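Local structure of methyl-coenzyme M reductase subunit beta (Methanosarcina barkeri, 1E6Y) at residues Arg40-Leu46 with Lys106-Ser112; Val171-Leu175 with Gly410-Asp414; Asp250-Asn255 with Ser267-Arg271. The protein forms part of the nickel-cofactor F430 enzyme that reduces methyl-coenzyme M with coenzyme B, releasing methane and the mixed heterodisulfide in the last step of methanogenesis. All coordinates share one frame; numbering follows the deposited sequence.

Contact 1 (Arg40-Leu46 with Lys106-Ser112); sequences RSVAVNL and KSLLIQS
Val42 with Ile110 and Val44 with Leu108 are the hydrogen-bonded pairs joining the two central, antiparallel strands of a four-stranded sheet, whose 2-3-1-4 order is ferredoxin-like. Packing is tightest on the face of the valines: Val44 CG2 presses unusually close on Ile110 CD1 at 3.5 Å, and helices 78-89 and 125-141 cover them. Leu46 CD1 follows, 3.6 Å from Leu108 CG. At this end the contact is looser and more open: the Leu46 N to Lys106 O bond is weak, and Lys106, exposed, starts its side chain away. At the other end, polar though buried, the contact centres on Arg40. Its CG sits between backbone N and carbonyl carbon (chi1 78°), and the straight chain carries the guanidinium alongside Ser112 O. NH1 meets Ser112 O at 2.8 Å, near the guanidinium plane but above the carbonyl plane, and also reaches Asp96 O; NE pairs with Asp37. Gln111 CB lies over one guanidinium face, 3.7 Å from NH1. With an alanine here, Ser112 O would probably lose its side-chain donor, and Asp37 its charged mate. Ser41 OG, bonded also to Asp37 O, accepts from Gln111 NE2 at 2.9 Å, in the amide plane.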
# COMPACT_ATOMS: atom_id res chain seq x y z
N ARG E 40 24.35 -5.64 -9.82
CA ARG E 40 24.37 -5.49 -11.28
C ARG E 40 23.98 -6.75 -12.03
O ARG E 40 23.93 -6.75 -13.27
CB ARG E 40 25.78 -5.03 -11.71
CG ARG E 40 26.80 -6.16 -11.71
CD ARG E 40 28.21 -5.60 -11.86
NE ARG E 40 29.26 -6.59 -11.91
CZ ARG E 40 29.89 -7.11 -12.96
NH1 ARG E 40 29.62 -6.73 -14.21
NH2 ARG E 40 30.85 -8.03 -12.79
N SER E 41 23.66 -7.82 -11.31
CA SER E 41 23.43 -9.11 -11.95
C SER E 41 22.00 -9.64 -11.82
O SER E 41 21.38 -9.52 -10.76
CB SER E 41 24.39 -10.16 -11.41
OG SER E 41 25.74 -9.74 -11.54
N VAL E 42 21.49 -10.24 -12.90
CA VAL E 42 20.22 -10.96 -12.86
C VAL E 42 20.31 -12.29 -13.61
O VAL E 42 21.23 -12.51 -14.41
CB VAL E 42 19.05 -10.13 -13.48
CG1 VAL E 42 18.83 -8.86 -12.68
CG2 VAL E 42 19.33 -9.82 -14.95
N ALA E 43 19.39 -13.18 -13.30
CA ALA E 43 19.23 -14.44 -14.03
C ALA E 43 18.01 -14.33 -14.93
O ALA E 43 17.01 -13.72 -14.57
CB ALA E 43 19.05 -15.59 -13.05
N VAL E 44 18.12 -14.91 -16.13
CA VAL E 44 16.98 -14.98 -17.04
C VAL E 44 16.72 -16.43 -17.41
O VAL E 44 17.64 -17.17 -17.74
CB VAL E 44 17.25 -14.17 -18.34
CG1 VAL E 44 16.10 -14.33 -19.32
CG2 VAL E 44 17.44 -12.70 -18.00
N ASN E 45 15.46 -16.84 -17.27
CA ASN E 45 15.07 -18.21 -17.56
C ASN E 45 14.63 -18.32 -19.03
O ASN E 45 13.48 -18.04 -19.37
CB ASN E 45 13.94 -18.64 -16.63
CG ASN E 45 13.64 -20.12 -16.70
OD1 ASN E 45 14.09 -20.82 -17.61
ND2 ASN E 45 12.85 -20.62 -15.75
N LEU E 46 15.56 -18.73 -19.89
CA LEU E 46 15.31 -18.84 -21.32
C LEU E 46 14.30 -19.94 -21.63
O LEU E 46 13.45 -19.79 -22.51
CB LEU E 46 16.61 -19.13 -22.07
CG LEU E 46 17.69 -18.05 -22.01
CD1 LEU E 46 18.85 -18.46 -22.90
CD2 LEU E 46 17.12 -16.71 -22.46
N LYS E 106 19.46 -23.20 -20.81
CA LYS E 106 18.15 -23.01 -20.20
C LYS E 106 18.03 -21.68 -19.46
O LYS E 106 16.92 -21.19 -19.24
CB LYS E 106 17.83 -24.16 -19.25
CG LYS E 106 17.40 -25.43 -19.96
CD LYS E 106 17.14 -26.55 -18.97
CE LYS E 106 16.45 -27.73 -19.64
NZ LYS E 106 15.08 -27.36 -20.12
N SER E 107 19.17 -21.07 -19.14
CA SER E 107 19.17 -19.77 -18.47
C SER E 107 20.44 -18.97 -18.75
O SER E 107 21.42 -19.51 -19.26
CB SER E 107 18.99 -19.95 -16.96
OG SER E 107 20.10 -20.61 -16.39
N LEU E 108 20.38 -17.67 -18.47
CA LEU E 108 21.52 -16.78 -18.64
C LEU E 108 21.86 -16.07 -17.33
O LEU E 108 20.96 -15.72 -16.56
CB LEU E 108 21.24 -15.71 -19.70
CG LEU E 108 20.97 -16.11 -21.15
CD1 LEU E 108 20.62 -14.86 -21.96
CD2 LEU E 108 22.18 -16.81 -21.74
N LEU E 109 23.15 -15.85 -17.10
CA LEU E 109 23.60 -14.84 -16.15
C LEU E 109 23.84 -13.55 -16.93
O LEU E 109 24.59 -13.55 -17.91
CB LEU E 109 24.90 -15.28 -15.47
CG LEU E 109 25.65 -14.25 -14.62
CD1 LEU E 109 24.82 -13.88 -13.39
CD2 LEU E 109 27.00 -14.82 -14.20
N ILE E 110 23.14 -12.49 -16.55
CA ILE E 110 23.38 -11.18 -17.15
C ILE E 110 23.92 -10.23 -16.10
O ILE E 110 23.20 -9.83 -15.18
CB ILE E 110 22.08 -10.58 -17.75
CG1 ILE E 110 21.46 -11.55 -18.76
CG2 ILE E 110 22.39 -9.24 -18.43
CD1 ILE E 110 20.18 -11.04 -19.37
N GLN E 111 25.21 -9.93 -16.20
CA GLN E 111 25.84 -8.95 -15.33
C GLN E 111 26.05 -7.65 -16.10
O GLN E 111 26.81 -7.62 -17.07
CB GLN E 111 27.18 -9.47 -14.81
CG GLN E 111 27.10 -10.88 -14.24
CD GLN E 111 28.32 -11.25 -13.44
OE1 GLN E 111 29.34 -11.65 -14.00
NE2 GLN E 111 28.22 -11.14 -12.12
N SER E 112 25.28 -6.63 -15.74
CA SER E 112 25.45 -5.30 -16.31
C SER E 112 26.83 -4.77 -15.94
O SER E 112 27.39 -5.13 -14.90
CB SER E 112 24.38 -4.35 -15.75
OG SER E 112 23.13 -4.55 -16.40

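Contact 2 (Val171-Leu175 with Gly410-Asp414); sequences VQGIL and GLIGD
The side-chain amide of Gln172 turns one face to the helix 405-416: Leu411 CD2 sits over that face, 3.9 Å from both CD and NE2 of the glutamine. Ile412 approaches from the same side of the amide plane but further out, past the carbonyl end, with CG1 and CD1 each 4.1 Å from Gln172 OE1. A second flat group, the peptide between Gly173 and Ile174, is also met on a face. Ile412 CD1 lies over it, 3.5 Å from Gly173 O and 3.9 Å from Gly173 C, so the methyl rests against the carbonyl group rather than meeting its oxygen head-on. Two turns place it there: Ile412 CG1 stands anti to its own carbonyl carbon (chi1 -63°), and a chi2 of -59° then folds CD1 round toward the glycine. This is helix-on-sheet packing at the border of a ferredoxin-like domain: strand 171-172 is an outermost strand of the four-stranded sheet within the chain, and helix 405-416, from the C-terminal family region, lies across the sheet face that includes Ala43. Leu411 reaches Ala43 as well as Gln172. The polar ends of the glutamine thus meet carbon, and the segments are joined by van der Waals contact alone, with Gln172 toward the solvent side. Inward, the packing is looser between the segments, Ile174 CG1 standing 4.3 Å from Ile412 CG2. Both isoleucines are buried there, and Ile199 of helix 193-199 touches each of them.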
# COMPACT_ATOMS: atom_id res chain seq x y z
N VAL E 171 12.74 -13.02 -15.29
CA VAL E 171 13.96 -12.37 -14.83
C VAL E 171 13.94 -12.27 -13.30
O VAL E 171 12.95 -11.82 -12.73
CB VAL E 171 14.10 -10.94 -15.42
CG1 VAL E 171 15.44 -10.33 -15.02
CG2 VAL E 171 13.98 -10.99 -16.94
N GLN E 172 15.00 -12.76 -12.66
CA GLN E 172 15.13 -12.67 -11.21
C GLN E 172 16.55 -12.26 -10.85
O GLN E 172 17.50 -12.69 -11.50
CB GLN E 172 14.87 -14.01 -10.53
CG GLN E 172 13.55 -14.69 -10.82
CD GLN E 172 13.47 -16.06 -10.15
OE1 GLN E 172 14.19 -16.33 -9.19
NE2 GLN E 172 12.63 -16.94 -10.70
N GLY E 173 16.69 -11.59 -9.72
CA GLY E 173 18.00 -11.38 -9.14
C GLY E 173 18.04 -11.89 -7.71
O GLY E 173 17.08 -12.49 -7.23
N ILE E 174 19.16 -11.64 -7.03
CA ILE E 174 19.30 -11.99 -5.62
C ILE E 174 18.47 -11.06 -4.74
O ILE E 174 17.92 -11.49 -3.72
CB ILE E 174 20.79 -11.94 -5.20
CG1 ILE E 174 21.58 -12.99 -5.97
CG2 ILE E 174 20.94 -12.17 -3.70
CD1 ILE E 174 23.07 -12.87 -5.83
N LEU E 175 18.31 -9.81 -5.18
CA LEU E 175 17.55 -8.82 -4.43
C LEU E 175 16.08 -8.80 -4.88
O LEU E 175 15.69 -9.53 -5.78
CB LEU E 175 18.16 -7.43 -4.63
CG LEU E 175 19.65 -7.29 -4.31
CD1 LEU E 175 20.17 -5.94 -4.78
CD2 LEU E 175 19.87 -7.47 -2.82
N GLY E 410 16.18 -22.39 -7.16
CA GLY E 410 16.89 -23.24 -8.10
C GLY E 410 17.65 -22.45 -9.15
O GLY E 410 18.84 -22.68 -9.37
N LEU E 411 16.98 -21.47 -9.76
CA LEU E 411 17.59 -20.61 -10.77
C LEU E 411 18.73 -19.78 -10.18
O LEU E 411 19.79 -19.65 -10.80
CB LEU E 411 16.52 -19.68 -11.36
CG LEU E 411 16.93 -18.73 -12.49
CD1 LEU E 411 17.24 -19.51 -13.76
CD2 LEU E 411 15.81 -17.74 -12.74
N ILE E 412 18.52 -19.26 -8.97
CA ILE E 412 19.52 -18.42 -8.31
C ILE E 412 20.79 -19.20 -8.00
O ILE E 412 21.89 -18.72 -8.23
CB ILE E 412 18.94 -17.81 -7.00
CG1 ILE E 412 17.76 -16.88 -7.32
CG2 ILE E 412 20.02 -17.04 -6.24
CD1 ILE E 412 18.12 -15.73 -8.24
N GLY E 413 20.62 -20.43 -7.52
CA GLY E 413 21.77 -21.28 -7.25
C GLY E 413 22.52 -21.66 -8.51
O GLY E 413 23.75 -21.60 -8.55
N ASP E 414 21.77 -21.97 -9.56
CA ASP E 414 22.35 -22.36 -10.85
C ASP E 414 23.13 -21.21 -11.48
O ASP E 414 24.24 -21.40 -11.99
CB ASP E 414 21.24 -22.81 -11.82
CG ASP E 414 20.57 -24.10 -11.38
OD1 ASP E 414 21.21 -24.92 -10.68
OD2 ASP E 414 19.40 -24.31 -11.76

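Contact 3 (Asp250-Asn255 with Ser267-Arg271); sequences DIVKEN and SVVRR
A salt-bridge network ties together two consecutive helices, 247-255 and 261-274, with Glu254 of the first held by Arg270 and Arg271 of the second. Arg271 takes one carboxylate oxygen with NE, Glu254 OE1 at 3.1 Å, and the other with NH1, Glu254 OE2 at 2.7 Å, both from above the carboxylate plane. Arg270 NH2 reaches Glu254 OE1 at 2.9 Å on its syn side and Ser267 OG donates to the same oxygen at 2.7 Å on the anti side, both tilted out of the plane, opposite to Arg271. OE1 therefore accepts three bonds, which should fix the rotation of the carboxylate and probably stabilise its charge. Glu254 CG lies between its backbone N and carbonyl carbon (chi1 71°), and the chain then runs extended to the second helix. Ser267 OG in turn accepts from Asn255 ND2 at 2.8 Å; that amide also donates to Ile251 O, and its OD1 is bonded to Thr263. A water bridges Asp250 OD2 and Arg271 NH2. Beside the charged cluster the Ile251 and Arg271 side chains run past one another in opposite senses, with Ile251 CG1 3.6 Å from Arg271 NE; Ile251 CD1 meets Val268 CG2 at 4.2 Å. The short helical segments run at 128° to each other. Helix 296-318 packs on Ile251 and Asn255, helix 323-339 on Val268, and Tyr2 of the gamma subunit lies against Arg270.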
# COMPACT_ATOMS: atom_id res chain seq x y z
N ASP E 250 35.80 -23.78 16.17
CA ASP E 250 36.26 -24.56 17.31
C ASP E 250 35.13 -24.92 18.27
O ASP E 250 35.07 -26.04 18.78
CB ASP E 250 37.35 -23.81 18.08
CG ASP E 250 38.70 -23.84 17.37
OD1 ASP E 250 38.86 -24.59 16.39
OD2 ASP E 250 39.60 -23.09 17.81
N ILE E 251 34.22 -23.97 18.50
CA ILE E 251 33.09 -24.22 19.38
C ILE E 251 32.16 -25.27 18.77
O ILE E 251 31.72 -26.19 19.46
CB ILE E 251 32.30 -22.91 19.66
CG1 ILE E 251 33.16 -21.99 20.54
CG2 ILE E 251 30.98 -23.22 20.37
CD1 ILE E 251 32.54 -20.63 20.80
N VAL E 252 31.95 -25.19 17.46
CA VAL E 252 31.15 -26.18 16.75
C VAL E 252 31.81 -27.55 16.81
O VAL E 252 31.17 -28.55 17.16
CB VAL E 252 30.93 -25.77 15.27
CG1 VAL E 252 30.25 -26.90 14.50
CG2 VAL E 252 30.07 -24.52 15.20
N LYS E 253 33.12 -27.59 16.57
CA LYS E 253 33.85 -28.85 16.53
C LYS E 253 33.83 -29.59 17.87
O LYS E 253 33.62 -30.80 17.92
CB LYS E 253 35.29 -28.63 16.08
CG LYS E 253 36.06 -29.91 15.82
CD LYS E 253 37.45 -29.62 15.30
CE LYS E 253 38.36 -30.83 15.42
NZ LYS E 253 37.86 -31.97 14.59
N GLU E 254 34.00 -28.85 18.97
CA GLU E 254 34.04 -29.47 20.29
C GLU E 254 32.66 -29.84 20.82
O GLU E 254 32.55 -30.55 21.83
CB GLU E 254 34.78 -28.58 21.29
CG GLU E 254 34.03 -27.31 21.71
CD GLU E 254 34.89 -26.39 22.56
OE1 GLU E 254 34.35 -25.39 23.08
OE2 GLU E 254 36.11 -26.65 22.71
N ASN E 255 31.62 -29.38 20.14
CA ASN E 255 30.24 -29.73 20.49
C ASN E 255 29.57 -30.57 19.41
O ASN E 255 28.39 -30.89 19.51
CB ASN E 255 29.42 -28.45 20.72
CG ASN E 255 29.75 -27.78 22.04
OD1 ASN E 255 29.29 -28.21 23.10
ND2 ASN E 255 30.51 -26.69 21.98
N SER E 267 30.74 -23.91 26.42
CA SER E 267 31.88 -23.49 25.59
C SER E 267 32.00 -21.98 25.52
O SER E 267 33.10 -21.43 25.65
CB SER E 267 31.73 -24.05 24.18
OG SER E 267 31.84 -25.46 24.17
N VAL E 268 30.87 -21.30 25.29
CA VAL E 268 30.86 -19.86 25.12
C VAL E 268 31.25 -19.14 26.41
O VAL E 268 32.09 -18.23 26.39
CB VAL E 268 29.47 -19.36 24.64
CG1 VAL E 268 29.38 -17.83 24.71
CG2 VAL E 268 29.21 -19.83 23.22
N VAL E 269 30.70 -19.58 27.53
CA VAL E 269 30.99 -18.94 28.81
C VAL E 269 32.42 -19.21 29.26
O VAL E 269 33.13 -18.29 29.66
CB VAL E 269 30.00 -19.40 29.91
CG1 VAL E 269 30.28 -18.67 31.22
CG2 VAL E 269 28.56 -19.13 29.47
N ARG E 270 32.88 -20.45 29.09
CA ARG E 270 34.24 -20.84 29.47
C ARG E 270 35.25 -19.98 28.72
O ARG E 270 36.10 -19.32 29.31
CB ARG E 270 34.51 -22.31 29.14
CG ARG E 270 35.92 -22.75 29.54
CD ARG E 270 36.26 -24.14 29.05
NE ARG E 270 36.43 -24.32 27.62
CZ ARG E 270 35.62 -25.01 26.83
NH1 ARG E 270 34.55 -25.60 27.35
NH2 ARG E 270 35.87 -25.13 25.53
N ARG E 271 35.08 -19.93 27.39
CA ARG E 271 35.98 -19.13 26.56
C ARG E 271 35.94 -17.64 26.82
O ARG E 271 36.97 -16.95 26.80
CB ARG E 271 35.69 -19.44 25.08
CG ARG E 271 36.12 -20.87 24.74
CD ARG E 271 35.50 -21.29 23.43
NE ARG E 271 35.79 -22.61 22.93
CZ ARG E 271 36.90 -23.03 22.33
NH1 ARG E 271 37.05 -24.26 21.87
NH2 ARG E 271 37.91 -22.17 22.17
O HOH W 1 40.13 -23.14 20.64

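In the fold
From the N terminus, contact 1 closes the first loop: 59 residues, with most of helix 46-55, helix 78-89 and strand 98-102, separate its two segments. Contact 2 opens only after contact 1 has closed. Its loop of 234 residues brings a late helix back to the N-terminal sheet, joining the two family regions. The two contacts touch, Ala43 N lying 2.7 Å from Gln172 O in a probable hydrogen bond between neighbouring strands. Contact 3 falls within this long loop and spans just 11 residues, a local link between successive helices. It lies across the chain's centre from the others, its centre 42 Å from that of contact 1.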